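Local coordinates for putative uncharacterized protein (Chaetomium thermophilum var. thermophilum DSM 1495, PDB 5M43) that is probably a dual-specificity protein phosphatase that removes phosphate from tyrosine and serine or threonine residues, represented here by its phosphatase domain and linked to ribosome assembly, at residues Leu35-His40 and Val111-Ala116. Sequence-based numbering, arbitrary orientation.
Sequences LSVIDH and VTAIIA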
# COMPACT_ATOMS: atom_id res chain seq x y z
N LEU A 35 -7.22 -3.13 -0.35
CA LEU A 35 -6.68 -3.15 1.01
C LEU A 35 -7.05 -1.84 1.68
O LEU A 35 -6.59 -0.77 1.24
CB LEU A 35 -5.16 -3.33 0.94
CG LEU A 35 -4.45 -3.19 2.30
CD1 LEU A 35 -4.95 -4.27 3.28
CD2 LEU A 35 -2.94 -3.28 2.14
N SER A 36 -7.89 -1.92 2.71
CA SER A 36 -8.25 -0.77 3.53
C SER A 36 -7.31 -0.72 4.73
O SER A 36 -7.42 -1.54 5.65
CB SER A 36 -9.72 -0.83 3.99
OG SER A 36 -10.60 -1.06 2.88
N VAL A 37 -6.43 0.28 4.75
CA VAL A 37 -5.56 0.45 5.92
C VAL A 37 -6.34 1.40 6.83
O VAL A 37 -5.94 2.55 7.02
CB VAL A 37 -4.18 1.00 5.54
CG1 VAL A 37 -3.21 0.90 6.71
CG2 VAL A 37 -3.57 0.18 4.33
N ILE A 38 -7.54 0.97 7.19
CA ILE A 38 -8.49 1.69 8.02
C ILE A 38 -9.66 0.77 8.17
O ILE A 38 -9.84 -0.08 7.36
CB ILE A 38 -8.89 3.01 7.31
CG1 ILE A 38 -9.83 3.85 8.16
CG2 ILE A 38 -9.56 2.75 5.98
CD1 ILE A 38 -10.01 5.21 7.58
N ASP A 39 -10.44 0.93 9.22
CA ASP A 39 -11.62 0.12 9.30
C ASP A 39 -12.54 0.51 8.16
O ASP A 39 -12.80 1.70 7.97
CB ASP A 39 -12.32 0.34 10.64
CG ASP A 39 -13.55 -0.53 10.81
OD1 ASP A 39 -14.62 0.02 11.20
OD2 ASP A 39 -13.42 -1.76 10.61
N HIS A 40 -13.04 -0.47 7.42
CA HIS A 40 -13.82 -0.20 6.22
C HIS A 40 -14.61 -1.45 5.88
O HIS A 40 -14.11 -2.57 6.05
CB HIS A 40 -12.86 0.14 5.06
CG HIS A 40 -13.54 0.65 3.82
ND1 HIS A 40 -13.94 1.95 3.69
CD2 HIS A 40 -13.83 0.04 2.64
CE1 HIS A 40 -14.46 2.14 2.48
NE2 HIS A 40 -14.42 0.99 1.83
N VAL A 111 -0.32 5.01 2.30
CA VAL A 111 0.98 5.26 1.72
C VAL A 111 2.03 4.44 2.45
O VAL A 111 2.99 3.96 1.84
CB VAL A 111 1.28 6.78 1.78
CG1 VAL A 111 2.73 7.14 1.41
CG2 VAL A 111 0.37 7.51 0.77
N THR A 112 1.90 4.35 3.79
CA THR A 112 2.84 3.50 4.53
C THR A 112 2.78 2.06 4.05
O THR A 112 3.83 1.40 3.87
CB THR A 112 2.51 3.60 6.03
OG1 THR A 112 2.74 4.95 6.46
CG2 THR A 112 3.42 2.59 6.84
N ALA A 113 1.58 1.54 3.83
CA ALA A 113 1.46 0.18 3.31
C ALA A 113 2.11 0.03 1.94
O ALA A 113 2.79 -0.99 1.69
CB ALA A 113 -0.03 -0.20 3.24
N ILE A 114 1.92 1.01 1.06
CA ILE A 114 2.52 0.93 -0.28
C ILE A 114 4.03 0.99 -0.18
O ILE A 114 4.73 0.25 -0.86
CB ILE A 114 1.96 2.04 -1.17
CG1 ILE A 114 0.53 1.61 -1.51
CG2 ILE A 114 2.91 2.28 -2.40
CD1 ILE A 114 -0.17 2.51 -2.42
N ILE A 115 4.55 1.91 0.65
CA ILE A 115 5.99 1.99 0.80
C ILE A 115 6.55 0.66 1.32
O ILE A 115 7.61 0.21 0.88
CB ILE A 115 6.36 3.18 1.71
CG1 ILE A 115 6.06 4.50 0.97
CG2 ILE A 115 7.83 3.05 2.18
CD1 ILE A 115 6.30 5.65 1.96
N ALA A 116 5.87 0.04 2.30
CA ALA A 116 6.36 -1.24 2.80
C ALA A 116 6.48 -2.27 1.68
O ALA A 116 7.44 -3.05 1.65
CB ALA A 116 5.43 -1.78 3.89
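S36 OG, carried by the residue between L35 and V37, which both touch A113, is hydrogen-bonded to NE2 of H54 and to NE2 of H102. This is the core of the alpha/beta fold of a dual-specificity phosphatase. Strand 33-36 lies between the parallel strands 53-56 and 99-102. H102 ends the latter and is the histidine of the HCX5R signature. Helix 109-121 follows the loop of this signature, which in this family binds the substrate phosphate, and packs against the sheet.

The contact is small and apolar, with 78 Å² buried. No hydrogen bond crosses it. Its centre is the A113 methyl. V37 CG2 lies 3.7 Å from A113 CB and approaches it almost head-on: the angle at A113 CB, from its own CA to V37 CG2, is about 152°. V37 has CG1 anti to its backbone N (chi1 -168°), which leaves CG2 beside that N and turned to the helix. L35 adds a looser touch, with CD2 4.4 Å from A113 CB. L35 CD2 and V37 CG2 are 4.1 Å apart, so the alanine methyl meets two neighbouring methyl groups. The small side chain probably helps the helix backbone come close, with V37 CA 7.5 Å from A113 CA. V101 touches L35, V37 and A113, and I74 of helix 71-83 also touches L35 and A113.

An inverse gamma turn is centred on V37, closed by a weak bond from I38 N to S36 O at 2.9 Å. Beyond it, I38 O accepts a hydrogen bond from S56 OG.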